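Local structure of beta-ketoacyl-[acyl-carrier-protein] synthase FabY (Pseudomonas aeruginosa, 4CW4) at residues A[6-10]-A[300-306]; A[23-28]-A[585-590]; A[182-188]-A[594-598]; A[220-226]-A[275-281]. The protein catalyses the condensation of acetyl-CoA with malonyl-ACP to give beta-acetoacetyl-ACP, the primer of fatty acid synthesis, and works as a homodimer. One frame throughout, in Å; residues are numbered along the deposited sequence.

Contact 1 of 4, residues A[6-10]-A[300-306]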
loop_
_atom_site.group_PDB
_atom_site.type_symbol
_atom_site.label_atom_id
_atom_site.label_comp_id
_atom_site.label_asym_id
_atom_site.label_seq_id
_atom_site.Cartn_x
_atom_site.Cartn_y
_atom_site.Cartn_z
ATOM N N MET A 6 24.764 -0.688 -19.831
ATOM C CA MET A 6 25.179 0.574 -19.229
ATOM C C MET A 6 23.961 1.456 -18.929
ATOM O O MET A 6 23.051 1.538 -19.749
ATOM C CB MET A 6 26.129 1.262 -20.183
ATOM C CG MET A 6 26.321 2.724 -19.951
ATOM S SD MET A 6 27.623 3.364 -21.004
ATOM C CE MET A 6 26.729 3.561 -22.542
ATOM N N SER A 7 23.956 2.130 -17.775
ATOM C CA SER A 7 22.742 2.781 -17.271
ATOM C C SER A 7 22.964 4.103 -16.523
ATOM O O SER A 7 24.038 4.387 -15.995
ATOM C CB SER A 7 21.984 1.829 -16.334
ATOM O OG SER A 7 21.513 0.695 -17.042
ATOM N N ARG A 8 21.908 4.901 -16.475
ATOM C CA ARG A 8 21.872 6.095 -15.658
ATOM C C ARG A 8 22.048 5.755 -14.193
ATOM O O ARG A 8 21.473 4.788 -13.698
ATOM C CB ARG A 8 20.538 6.824 -15.873
ATOM C CG ARG A 8 20.487 7.544 -17.218
ATOM C CD ARG A 8 19.127 8.111 -17.522
ATOM N NE ARG A 8 19.069 8.753 -18.836
ATOM C CZ ARG A 8 17.944 9.055 -19.475
ATOM N NH1 ARG A 8 16.765 8.716 -18.963
ATOM N NH2 ARG A 8 17.996 9.671 -20.642
ATOM N N LEU A 9 22.831 6.580 -13.505
ATOM C CA LEU A 9 23.094 6.451 -12.062
ATOM C C LEU A 9 22.145 7.337 -11.267
ATOM O O LEU A 9 22.079 8.521 -11.528
ATOM C CB LEU A 9 24.529 6.886 -11.735
ATOM C CG LEU A 9 24.955 6.829 -10.261
ATOM C CD1 LEU A 9 25.042 5.395 -9.769
ATOM C CD2 LEU A 9 26.287 7.542 -10.023
ATOM N N PRO A 10 21.404 6.767 -10.301
ATOM C CA PRO A 10 20.550 7.624 -9.473
ATOM C C PRO A 10 21.350 8.430 -8.446
ATOM O O PRO A 10 22.011 7.856 -7.560
ATOM C CB PRO A 10 19.641 6.608 -8.751
ATOM C CG PRO A 10 19.701 5.364 -9.593
ATOM C CD PRO A 10 21.121 5.343 -10.052
ATOM N N ILE A 300 14.829 4.887 -12.870
ATOM C CA ILE A 300 15.914 5.705 -13.393
ATOM C C ILE A 300 16.818 4.862 -14.264
ATOM O O ILE A 300 17.147 5.258 -15.373
ATOM C CB ILE A 300 16.712 6.398 -12.260
ATOM C CG1 ILE A 300 15.848 7.514 -11.655
ATOM C CG2 ILE A 300 18.013 6.978 -12.775
ATOM C CD1 ILE A 300 16.395 8.108 -10.396
ATOM N N THR A 301 17.193 3.679 -13.797
ATOM C CA THR A 301 18.136 2.868 -14.565
ATOM C C THR A 301 17.497 2.345 -15.872
ATOM O O THR A 301 18.186 2.156 -16.875
ATOM C CB THR A 301 18.740 1.717 -13.709
ATOM O OG1 THR A 301 17.710 0.828 -13.258
ATOM C CG2 THR A 301 19.465 2.270 -12.501
ATOM N N SER A 302 16.181 2.157 -15.876
ATOM C CA SER A 302 15.494 1.682 -17.076
ATOM C C SER A 302 15.128 2.816 -18.036
ATOM O O SER A 302 14.695 2.560 -19.160
ATOM C CB SER A 302 14.221 0.926 -16.706
ATOM O OG SER A 302 13.267 1.828 -16.193
ATOM N N GLY A 303 15.280 4.060 -17.605
ATOM C CA GLY A 303 14.997 5.187 -18.473
ATOM C C GLY A 303 13.588 5.689 -18.503
ATOM O O GLY A 303 13.247 6.546 -19.329
ATOM N N GLN A 304 12.771 5.166 -17.606
ATOM C CA GLN A 304 11.373 5.518 -17.571
ATOM C C GLN A 304 11.177 6.891 -16.953
ATOM O O GLN A 304 10.290 7.633 -17.365
ATOM C CB GLN A 304 10.580 4.467 -16.799
ATOM C CG GLN A 304 10.501 3.126 -17.484
ATOM C CD GLN A 304 9.734 2.133 -16.658
ATOM O OE1 GLN A 304 8.495 2.069 -16.710
ATOM N NE2 GLN A 304 10.451 1.368 -15.866
ATOM N N ALA A 305 11.989 7.225 -15.952
ATOM C CA ALA A 305 11.873 8.520 -15.277
ATOM C C ALA A 305 13.245 9.100 -15.005
ATOM O O ALA A 305 14.218 8.369 -14.822
ATOM C CB ALA A 305 11.079 8.403 -13.968
ATOM N N ARG A 306 13.309 10.419 -14.965
ATOM C CA ARG A 306 14.562 11.127 -14.782
ATOM C C ARG A 306 14.625 11.886 -13.467
ATOM O O ARG A 306 15.734 12.219 -13.011
ATOM C CB ARG A 306 14.770 12.083 -15.937
ATOM C CG ARG A 306 14.836 11.356 -17.284
ATOM C CD ARG A 306 15.404 12.198 -18.397
ATOM N NE ARG A 306 16.844 12.365 -18.204
ATOM C CZ ARG A 306 17.693 12.842 -19.110
ATOM N NH1 ARG A 306 17.269 13.233 -20.305
ATOM N NH2 ARG A 306 18.984 12.915 -18.820
HETATM O O HOH W 1 16.260 7.573 -16.424
HETATM O O HOH W 2 14.197 8.947 -20.084
#
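Arg8 lays its guanidinium flat on that of Arg306. The two group centres are 3.8 Å apart and the planes differ by 9°. Two like charges are thus brought close, with Arg8 NH2 3.7 Å from Arg306 NH1. Asp374 forms a salt bridge with Arg306, and a long, weak ion pair with Arg8. Arg8 reaches the stack through an extended side chain, which runs past the end of helix 288-301. That helix closes in a Schellman motif, with Gly303 at positive phi; a CB here would be jammed against the preceding carbonyl O. Two waters fill the gap between Arg8 and the turn. One accepts from Arg8 NH1 at 2.8 Å and donates to Ile300 O and Ala305 O, each at 2.7 Å. The other also accepts from Arg8 NH1, at 2.8 Å, and lies 2.7 Å from Gly303 O. Apolar contact continues at Pro10, where CB meets Ile300 CD1 at 3.9 Å. The site borders the second subunit, whose Asp298 accepts from Gln304. With no direct hydrogen bond across the segments, the join rests on waters, packing and a stack of like charges, consistent with Asp374 offsetting their repulsion.

Contact 2 of 4, residues A[23-28]-A[585-590]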
loop_
_atom_site.group_PDB
_atom_site.type_symbol
_atom_site.label_atom_id
_atom_site.label_comp_id
_atom_site.label_asym_id
_atom_site.label_seq_id
_atom_site.Cartn_x
_atom_site.Cartn_y
_atom_site.Cartn_z
ATOM N N ARG A 23 14.060 19.229 11.483
ATOM C CA ARG A 23 14.083 19.370 10.038
ATOM C C ARG A 23 15.252 18.587 9.460
ATOM O O ARG A 23 16.399 18.735 9.888
ATOM C CB ARG A 23 14.201 20.837 9.637
ATOM C CG ARG A 23 14.355 21.039 8.130
ATOM C CD ARG A 23 14.129 22.470 7.694
ATOM N NE ARG A 23 14.971 23.500 8.316
ATOM C CZ ARG A 23 16.070 24.037 7.789
ATOM N NH1 ARG A 23 16.564 23.599 6.633
ATOM N NH2 ARG A 23 16.688 25.023 8.434
ATOM N N SER A 24 14.965 17.760 8.465
ATOM C CA SER A 24 16.000 16.913 7.887
ATOM C C SER A 24 16.931 17.635 6.936
ATOM O O SER A 24 18.106 17.298 6.861
ATOM C CB SER A 24 15.349 15.764 7.131
ATOM O OG SER A 24 14.650 14.978 8.056
ATOM N N SER A 25 16.412 18.598 6.183
ATOM C CA SER A 25 17.228 19.215 5.143
ATOM C C SER A 25 18.448 19.898 5.751
ATOM O O SER A 25 18.429 20.349 6.910
ATOM C CB SER A 25 16.417 20.199 4.305
ATOM O OG SER A 25 15.934 21.266 5.096
ATOM N N PHE A 26 19.515 19.934 4.963
ATOM C CA PHE A 26 20.779 20.539 5.372
ATOM C C PHE A 26 21.369 19.892 6.617
ATOM O O PHE A 26 22.217 20.477 7.284
ATOM C CB PHE A 26 20.634 22.061 5.491
ATOM C CG PHE A 26 20.119 22.684 4.214
ATOM C CD1 PHE A 26 18.747 22.729 3.961
ATOM C CD2 PHE A 26 20.982 23.141 3.238
ATOM C CE1 PHE A 26 18.258 23.233 2.766
ATOM C CE2 PHE A 26 20.499 23.675 2.037
ATOM C CZ PHE A 26 19.136 23.703 1.795
ATOM N N HIS A 27 20.932 18.669 6.886
ATOM C CA HIS A 27 21.461 17.846 7.960
ATOM C C HIS A 27 21.149 18.376 9.357
ATOM O O HIS A 27 21.838 18.024 10.300
ATOM C CB HIS A 27 22.972 17.658 7.809
ATOM C CG HIS A 27 23.371 17.186 6.456
ATOM N ND1 HIS A 27 23.172 15.889 6.049
ATOM C CD2 HIS A 27 23.921 17.838 5.404
ATOM C CE1 HIS A 27 23.580 15.761 4.799
ATOM N NE2 HIS A 27 24.052 16.920 4.390
ATOM N N HIS A 28 20.123 19.205 9.509
ATOM C CA HIS A 28 19.771 19.680 10.857
ATOM C C HIS A 28 19.349 18.577 11.816
ATOM O O HIS A 28 19.793 18.567 12.951
ATOM C CB HIS A 28 18.713 20.768 10.803
ATOM C CG HIS A 28 19.236 22.048 10.246
ATOM N ND1 HIS A 28 20.076 22.876 10.962
ATOM C CD2 HIS A 28 19.073 22.625 9.036
ATOM C CE1 HIS A 28 20.398 23.917 10.214
ATOM N NE2 HIS A 28 19.809 23.781 9.035
ATOM N N TYR A 585 17.579 29.149 0.870
ATOM C CA TYR A 585 16.410 28.477 1.414
ATOM C C TYR A 585 16.660 28.056 2.867
ATOM O O TYR A 585 15.834 28.288 3.727
ATOM C CB TYR A 585 15.987 27.252 0.557
ATOM C CG TYR A 585 15.059 26.349 1.333
ATOM C CD1 TYR A 585 13.839 26.819 1.770
ATOM C CD2 TYR A 585 15.434 25.065 1.683
ATOM C CE1 TYR A 585 13.013 26.047 2.533
ATOM C CE2 TYR A 585 14.604 24.262 2.458
ATOM C CZ TYR A 585 13.404 24.775 2.892
ATOM O OH TYR A 585 12.552 24.012 3.646
ATOM N N ASP A 586 17.770 27.388 3.134
ATOM C CA ASP A 586 18.088 26.968 4.504
ATOM C C ASP A 586 18.011 28.168 5.463
ATOM O O ASP A 586 17.473 28.058 6.545
ATOM C CB ASP A 586 19.487 26.343 4.529
ATOM C CG ASP A 586 19.879 25.776 5.880
ATOM O OD1 ASP A 586 19.023 25.190 6.588
ATOM O OD2 ASP A 586 21.077 25.893 6.223
ATOM N N GLN A 587 18.544 29.316 5.056
ATOM C CA GLN A 587 18.479 30.518 5.886
ATOM C C GLN A 587 17.049 30.946 6.150
ATOM O O GLN A 587 16.716 31.349 7.264
ATOM C CB GLN A 587 19.220 31.659 5.198
ATOM C CG GLN A 587 20.728 31.517 5.238
ATOM C CD GLN A 587 21.296 32.006 6.538
ATOM O OE1 GLN A 587 21.329 33.218 6.816
ATOM N NE2 GLN A 587 21.730 31.075 7.361
ATOM N N ARG A 588 16.187 30.881 5.136
ATOM C CA ARG A 588 14.800 31.253 5.373
ATOM C C ARG A 588 14.137 30.245 6.315
ATOM O O ARG A 588 13.361 30.618 7.200
ATOM C CB ARG A 588 14.021 31.327 4.054
ATOM C CG ARG A 588 14.424 32.486 3.103
ATOM C CD ARG A 588 14.649 33.817 3.800
ATOM N NE ARG A 588 13.508 34.236 4.605
ATOM C CZ ARG A 588 13.597 34.951 5.714
ATOM N NH1 ARG A 588 14.768 35.351 6.159
ATOM N NH2 ARG A 588 12.513 35.264 6.382
ATOM N N ALA A 589 14.424 28.965 6.107
ATOM C CA ALA A 589 13.821 27.907 6.911
ATOM C C ALA A 589 14.208 28.053 8.380
ATOM O O ALA A 589 13.393 27.794 9.268
ATOM C CB ALA A 589 14.201 26.538 6.357
ATOM N N LEU A 590 15.441 28.491 8.630
ATOM C CA LEU A 590 15.922 28.702 9.986
ATOM C C LEU A 590 15.068 29.755 10.673
ATOM O O LEU A 590 14.830 29.683 11.877
ATOM C CB LEU A 590 17.399 29.118 9.992
ATOM C CG LEU A 590 18.364 27.962 9.749
ATOM C CD1 LEU A 590 19.772 28.463 9.402
ATOM C CD2 LEU A 590 18.403 27.040 10.966
#
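A His-carboxylate hydrogen bond and a salt bridge converge on Asp586 OD1, joining the link from strand 22-23 into helix 28-33 to the last turns of helix 565-590. Asp586 points its CA-to-CB bond toward residues 23-28, and with chi1 t its OD1 meets both partners. Arg23 is t at chi1 and chi2, then bends at chi3 (p). The bend brings NH1 and NH2 to Asp586 OD1 at 2.9 and 3.0 Å, in the salt bridge. It also sets one face of the guanidinium against Ala589, with CZ 3.4 Å from CB. His28, with chi1 m, donates from NE2 to Asp586 OD1 at 2.9 Å. Its ND1 bonds to Thr46. The m rotamer of Phe26 places the ring over Asp586. Tyr585 (t) meets this ring rim to rim, with planes at 50°. Its OH bonds to Asp201, as does Ser25 OG. Ser25 OG also accepts from Arg23 NH1 at 2.9 Å. Asp586 CB makes a CH-pi contact, 3.5 Å from the Phe26 ring centroid and only 2° off the ring normal.

Contact 3 of 4, residues A[182-188]-A[594-598]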
loop_
_atom_site.group_PDB
_atom_site.type_symbol
_atom_site.label_atom_id
_atom_site.label_comp_id
_atom_site.label_asym_id
_atom_site.label_seq_id
_atom_site.Cartn_x
_atom_site.Cartn_y
_atom_site.Cartn_z
ATOM N N LEU A 182 1.044 25.379 8.908
ATOM C CA LEU A 182 1.916 25.949 7.884
ATOM C C LEU A 182 1.289 26.120 6.510
ATOM O O LEU A 182 1.921 26.712 5.616
ATOM C CB LEU A 182 3.165 25.090 7.761
ATOM C CG LEU A 182 4.005 24.918 9.030
ATOM C CD1 LEU A 182 5.128 23.955 8.731
ATOM C CD2 LEU A 182 4.558 26.236 9.525
ATOM N N TYR A 183 0.075 25.594 6.332
ATOM C CA TYR A 183 -0.632 25.686 5.053
ATOM C C TYR A 183 -2.104 25.444 5.334
ATOM O O TYR A 183 -2.477 25.167 6.483
ATOM C CB TYR A 183 -0.071 24.681 4.010
ATOM C CG TYR A 183 -0.528 23.257 4.239
ATOM C CD1 TYR A 183 0.070 22.446 5.202
ATOM C CD2 TYR A 183 -1.561 22.721 3.493
ATOM C CE1 TYR A 183 -0.366 21.179 5.414
ATOM C CE2 TYR A 183 -2.006 21.463 3.711
ATOM C CZ TYR A 183 -1.396 20.690 4.677
ATOM O OH TYR A 183 -1.835 19.416 4.935
ATOM N N ASN A 184 -2.931 25.524 4.289
ATOM C CA ASN A 184 -4.370 25.309 4.421
ATOM C C ASN A 184 -4.701 23.826 4.587
ATOM O O ASN A 184 -5.022 23.139 3.621
ATOM C CB ASN A 184 -5.110 25.881 3.210
ATOM C CG ASN A 184 -6.591 25.572 3.243
ATOM O OD1 ASN A 184 -7.169 25.340 4.312
ATOM N ND2 ASN A 184 -7.214 25.546 2.070
ATOM N N SER A 185 -4.613 23.345 5.821
ATOM C CA SER A 185 -4.621 21.911 6.108
ATOM C C SER A 185 -5.968 21.392 6.601
ATOM O O SER A 185 -6.054 20.259 7.091
ATOM C CB SER A 185 -3.591 21.628 7.179
ATOM O OG SER A 185 -3.927 22.374 8.333
ATOM N N ARG A 186 -7.010 22.207 6.477
ATOM C CA ARG A 186 -8.338 21.821 6.954
ATOM C C ARG A 186 -8.750 20.434 6.445
ATOM O O ARG A 186 -8.664 20.132 5.252
ATOM C CB ARG A 186 -9.380 22.876 6.560
ATOM C CG ARG A 186 -9.163 24.231 7.213
ATOM C CD ARG A 186 -10.172 25.264 6.711
ATOM N NE ARG A 186 -10.054 26.548 7.407
ATOM C CZ ARG A 186 -9.053 27.409 7.230
ATOM N NH1 ARG A 186 -8.065 27.126 6.388
ATOM N NH2 ARG A 186 -9.036 28.552 7.906
ATOM N N PHE A 187 -9.164 19.606 7.397
ATOM C CA PHE A 187 -9.629 18.238 7.185
ATOM C C PHE A 187 -8.589 17.216 6.720
ATOM O O PHE A 187 -8.933 16.067 6.445
ATOM C CB PHE A 187 -10.848 18.215 6.268
ATOM C CG PHE A 187 -12.045 18.899 6.850
ATOM C CD1 PHE A 187 -12.683 18.380 7.969
ATOM C CD2 PHE A 187 -12.531 20.058 6.287
ATOM C CE1 PHE A 187 -13.792 19.009 8.506
ATOM C CE2 PHE A 187 -13.633 20.693 6.815
ATOM C CZ PHE A 187 -14.263 20.171 7.926
ATOM N N HIS A 188 -7.326 17.600 6.673
ATOM C CA HIS A 188 -6.285 16.645 6.319
ATOM C C HIS A 188 -5.822 15.830 7.524
ATOM O O HIS A 188 -5.486 16.406 8.561
ATOM C CB HIS A 188 -5.083 17.388 5.762
ATOM C CG HIS A 188 -5.348 18.071 4.467
ATOM N ND1 HIS A 188 -4.464 18.970 3.915
ATOM C CD2 HIS A 188 -6.401 18.001 3.619
ATOM C CE1 HIS A 188 -4.952 19.409 2.768
ATOM N NE2 HIS A 188 -6.131 18.844 2.570
ATOM N N LEU A 594 9.023 28.898 5.664
ATOM C CA LEU A 594 9.099 27.592 4.999
ATOM C C LEU A 594 8.369 27.563 3.652
ATOM O O LEU A 594 8.634 26.684 2.818
ATOM C CB LEU A 594 8.537 26.508 5.926
ATOM C CG LEU A 594 9.353 26.266 7.198
ATOM C CD1 LEU A 594 8.594 25.319 8.144
ATOM C CD2 LEU A 594 10.726 25.707 6.843
ATOM N N GLU A 595 7.463 28.523 3.461
ATOM C CA GLU A 595 6.640 28.678 2.246
ATOM C C GLU A 595 6.181 27.341 1.662
ATOM O O GLU A 595 6.567 26.914 0.572
ATOM C CB GLU A 595 7.345 29.554 1.205
ATOM C CG GLU A 595 6.408 30.114 0.120
ATOM C CD GLU A 595 5.418 31.159 0.628
ATOM O OE1 GLU A 595 5.568 31.659 1.764
ATOM O OE2 GLU A 595 4.459 31.473 -0.129
ATOM N N ILE A 596 5.312 26.684 2.407
ATOM C CA ILE A 596 4.825 25.377 2.029
ATOM C C ILE A 596 4.012 25.486 0.745
ATOM O O ILE A 596 3.147 26.357 0.607
ATOM C CB ILE A 596 3.978 24.763 3.177
ATOM C CG1 ILE A 596 4.815 24.650 4.451
ATOM C CG2 ILE A 596 3.407 23.416 2.758
ATOM C CD1 ILE A 596 6.121 23.927 4.303
ATOM N N ILE A 597 4.282 24.572 -0.174
ATOM C CA ILE A 597 3.572 24.523 -1.446
ATOM C C ILE A 597 2.304 23.701 -1.289
ATOM O O ILE A 597 2.360 22.528 -0.948
ATOM C CB ILE A 597 4.449 23.871 -2.540
ATOM C CG1 ILE A 597 5.794 24.619 -2.661
ATOM C CG2 ILE A 597 3.690 23.850 -3.875
ATOM C CD1 ILE A 597 6.895 23.835 -3.364
ATOM N N TYR A 598 1.160 24.318 -1.553
ATOM C CA TYR A 598 -0.123 23.626 -1.518
ATOM C C TYR A 598 -1.026 24.310 -2.537
ATOM O O TYR A 598 -1.711 25.294 -2.236
ATOM C CB TYR A 598 -0.772 23.637 -0.133
ATOM C CG TYR A 598 -2.072 22.849 -0.090
ATOM C CD1 TYR A 598 -2.066 21.471 -0.204
ATOM C CD2 TYR A 598 -3.298 23.484 0.063
ATOM C CE1 TYR A 598 -3.236 20.743 -0.186
ATOM C CE2 TYR A 598 -4.478 22.764 0.092
ATOM C CZ TYR A 598 -4.439 21.393 -0.043
ATOM O OH TYR A 598 -5.597 20.656 -0.020
HETATM O O HOH W 3 4.193 28.074 4.813
#
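Three aromatic side chains, Tyr183, His188 and Tyr598, cluster at the protein surface, and both pairs with Tyr598 are oblique. Tyr183 and Tyr598 have centroids 5.1 Å apart and planes at 53°. Tyr183 CD2 lies over a face of the Tyr598 ring, 3.6 Å from CG. The His188 and Tyr598 planes are at 67°, and His188 CE1 is 3.1 Å from Tyr598 OH. Within 182-188, Tyr183 OH and His188 ND1 share a hydrogen bond of 2.9 Å. Two backbone turns lie between these residues. Asn184 centres an inverse gamma turn, and a type II beta turn runs from Ser185 to His188, closed by His188 N to Ser185 O at 3.0 Å. The chain so folds back before helix 190-204 of the ketosynthase fold. Residues 594-598 follow helix 565-590. Both loops also pack on helix 190-204, Leu182 on Val197 and Ile596 on Val196. Apolar contacts extend away from the cluster: Tyr183 CB to Ile596 CG2 at 3.9 Å, Leu182 CB to Ile596 CG1 at 3.7 Å, Leu182 CD1 to Leu594 CD1 at 3.8 Å. A water bridges the backbones, donating to Leu182 O at 2.8 Å and accepting from Ile596 N at 3.0 Å.

Contact 4 of 4, residues A[220-226]-A[275-281]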
loop_
_atom_site.group_PDB
_atom_site.type_symbol
_atom_site.label_atom_id
_atom_site.label_comp_id
_atom_site.label_asym_id
_atom_site.label_seq_id
_atom_site.Cartn_x
_atom_site.Cartn_y
_atom_site.Cartn_z
ATOM N N ASP A 220 6.069 12.746 -18.623
ATOM C CA ASP A 220 5.982 11.427 -18.017
ATOM C C ASP A 220 7.260 11.000 -17.309
ATOM O O ASP A 220 7.305 9.908 -16.758
ATOM C CB ASP A 220 5.575 10.374 -19.056
ATOM C CG ASP A 220 6.568 10.249 -20.205
ATOM O OD1 ASP A 220 7.320 11.212 -20.458
ATOM O OD2 ASP A 220 6.548 9.189 -20.888
ATOM N N GLU A 221 8.279 11.861 -17.307
ATOM C CA GLU A 221 9.591 11.502 -16.745
ATOM C C GLU A 221 9.834 11.950 -15.292
ATOM O O GLU A 221 10.961 11.901 -14.775
ATOM C CB GLU A 221 10.708 12.006 -17.683
ATOM C CG GLU A 221 10.773 11.195 -18.980
ATOM C CD GLU A 221 11.833 11.675 -19.946
ATOM O OE1 GLU A 221 12.205 12.872 -19.870
ATOM O OE2 GLU A 221 12.289 10.846 -20.768
ATOM N N ILE A 222 8.762 12.393 -14.652
ATOM C CA ILE A 222 8.750 12.694 -13.229
ATOM C C ILE A 222 8.018 11.553 -12.539
ATOM O O ILE A 222 7.017 11.083 -13.043
ATOM C CB ILE A 222 7.947 13.979 -12.943
ATOM C CG1 ILE A 222 8.477 15.155 -13.754
ATOM C CG2 ILE A 222 7.928 14.295 -11.451
ATOM C CD1 ILE A 222 9.821 15.576 -13.382
ATOM N N ALA A 223 8.513 11.096 -11.403
ATOM C CA ALA A 223 7.876 10.015 -10.666
ATOM C C ALA A 223 7.847 10.349 -9.192
ATOM O O ALA A 223 8.762 10.974 -8.698
ATOM C CB ALA A 223 8.647 8.750 -10.857
ATOM N N VAL A 224 6.799 9.897 -8.514
ATOM C CA VAL A 224 6.658 10.054 -7.074
ATOM C C VAL A 224 6.228 8.728 -6.472
ATOM O O VAL A 224 5.242 8.138 -6.921
ATOM C CB VAL A 224 5.621 11.134 -6.700
ATOM C CG1 VAL A 224 5.499 11.258 -5.189
ATOM C CG2 VAL A 224 5.995 12.477 -7.325
ATOM N N PHE A 225 6.971 8.273 -5.465
ATOM C CA PHE A 225 6.644 7.074 -4.697
ATOM C C PHE A 225 6.672 7.363 -3.204
ATOM O O PHE A 225 7.718 7.738 -2.679
ATOM C CB PHE A 225 7.604 5.950 -5.039
ATOM C CG PHE A 225 7.686 5.682 -6.517
ATOM C CD1 PHE A 225 6.591 5.190 -7.213
ATOM C CD2 PHE A 225 8.843 5.961 -7.223
ATOM C CE1 PHE A 225 6.675 4.961 -8.581
ATOM C CE2 PHE A 225 8.915 5.740 -8.589
ATOM C CZ PHE A 225 7.840 5.247 -9.265
ATOM N N SER A 226 5.523 7.182 -2.540
ATOM C CA SER A 226 5.409 7.460 -1.105
ATOM C C SER A 226 4.341 6.556 -0.482
ATOM O O SER A 226 4.088 5.487 -1.012
ATOM C CB SER A 226 5.124 8.937 -0.844
ATOM O OG SER A 226 5.222 9.199 0.541
ATOM N N SER A 275 2.323 16.982 -11.044
ATOM C CA SER A 275 2.902 16.012 -11.959
ATOM C C SER A 275 1.862 15.170 -12.666
ATOM O O SER A 275 0.893 14.699 -12.045
ATOM C CB SER A 275 3.814 15.075 -11.181
ATOM O OG SER A 275 4.360 14.097 -12.040
ATOM N N VAL A 276 2.082 14.962 -13.967
ATOM C CA VAL A 276 1.344 13.953 -14.737
ATOM C C VAL A 276 2.192 12.700 -14.985
ATOM O O VAL A 276 1.946 11.951 -15.932
ATOM C CB VAL A 276 0.830 14.506 -16.091
ATOM C CG1 VAL A 276 -0.159 15.622 -15.841
ATOM C CG2 VAL A 276 1.995 14.966 -17.009
ATOM N N GLY A 277 3.186 12.472 -14.138
ATOM C CA GLY A 277 4.117 11.384 -14.335
ATOM C C GLY A 277 3.754 10.117 -13.594
ATOM O O GLY A 277 2.605 9.940 -13.169
ATOM N N MET A 278 4.747 9.233 -13.458
ATOM C CA MET A 278 4.617 7.943 -12.781
ATOM C C MET A 278 4.298 8.142 -11.319
ATOM O O MET A 278 4.732 9.136 -10.718
ATOM C CB MET A 278 5.953 7.201 -12.854
ATOM C CG MET A 278 6.446 6.968 -14.250
ATOM S SD MET A 278 7.921 5.961 -14.236
ATOM C CE MET A 278 7.249 4.311 -14.348
ATOM N N THR A 279 3.595 7.187 -10.724
ATOM C CA THR A 279 3.265 7.284 -9.334
ATOM C C THR A 279 3.017 5.896 -8.790
ATOM O O THR A 279 2.825 4.949 -9.545
ATOM C CB THR A 279 2.063 8.234 -9.142
ATOM O OG1 THR A 279 1.923 8.565 -7.753
ATOM C CG2 THR A 279 0.769 7.645 -9.709
ATOM N N GLY A 280 3.052 5.760 -7.473
ATOM C CA GLY A 280 2.755 4.498 -6.840
ATOM C C GLY A 280 3.104 4.581 -5.369
ATOM O O GLY A 280 3.854 5.455 -4.963
ATOM N N SER A 281 2.554 3.663 -4.580
ATOM C CA SER A 281 2.833 3.584 -3.157
ATOM C C SER A 281 3.075 2.136 -2.822
ATOM O O SER A 281 2.149 1.333 -2.879
ATOM C CB SER A 281 1.649 4.114 -2.342
ATOM O OG SER A 281 1.307 5.453 -2.686
#
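Val224 N donates to Met278 O at 3.1 Å, the best-formed hydrogen bond between two parallel strands. Weak bonds continue the pattern: Met278 N to Ile222 O at 3.0 Å, Gly280 N to Val224 O at 3.3 Å, and Ser226 N to Gly280 O at 3.4 Å. CA-H...O contacts lie between them, such as Ala223 CA to Met278 O at 3.3 Å and Phe225 CA to Gly280 O at 3.2 Å. The strand axes approach to 4.7 Å at an angle of 7°. Ala223 pairs with Met278, Val224 with Thr279, and Phe225 with Gly280. Before the second strand, Ser275 OG accepts from Gly277 N at 2.9 Å in an ST turn. Gly277 CA sits 3.2 Å from Ile222 O, where a CB would clash. Ala223, Met278 and Phe225 share one sheet face; Ala223 CB meets Met278 CB at 3.7 Å. Phe225 reaches over Gly280, which has no side chain, and packs on helix 288-301. Val224 and Thr279 face helix 263-273, with Thr279 OG1 bonded to Asn269. The connection between the strands, which ends in that helix, is a beta-alpha-beta crossover of the thiolase-like fold. At Ser281 the sheet runs on, antiparallel, into the second subunit, where Lys416 also salt-bridges Asp220. One good bond, several weak ones and CA-H...O contacts keep the strands in parallel register.

From the N terminus, residues 6-10 close the loop of contact 1 with the end of helix 288-301. Residues 23-28 follow strand 22-23 and reach helix 565-590 in contact 2. Residues 182-188 meet the loop beyond that helix in contact 3. These three cross one another. Contact 4 closes a short loop, 49 residues apart at its nearest ends, and lies within the spans of all three. Contacts 1 and 4 touch through a probable hydrogen bond, Arg306 N to Glu221 O. Contacts 2 and 3 meet through Ala589 and Leu594. They tie helix 565-590 and its following loop to the lead-ins of helices 28-33 and 190-204; contacts 1 and 4 join the N-terminal lead and core sheet near the dimer interface.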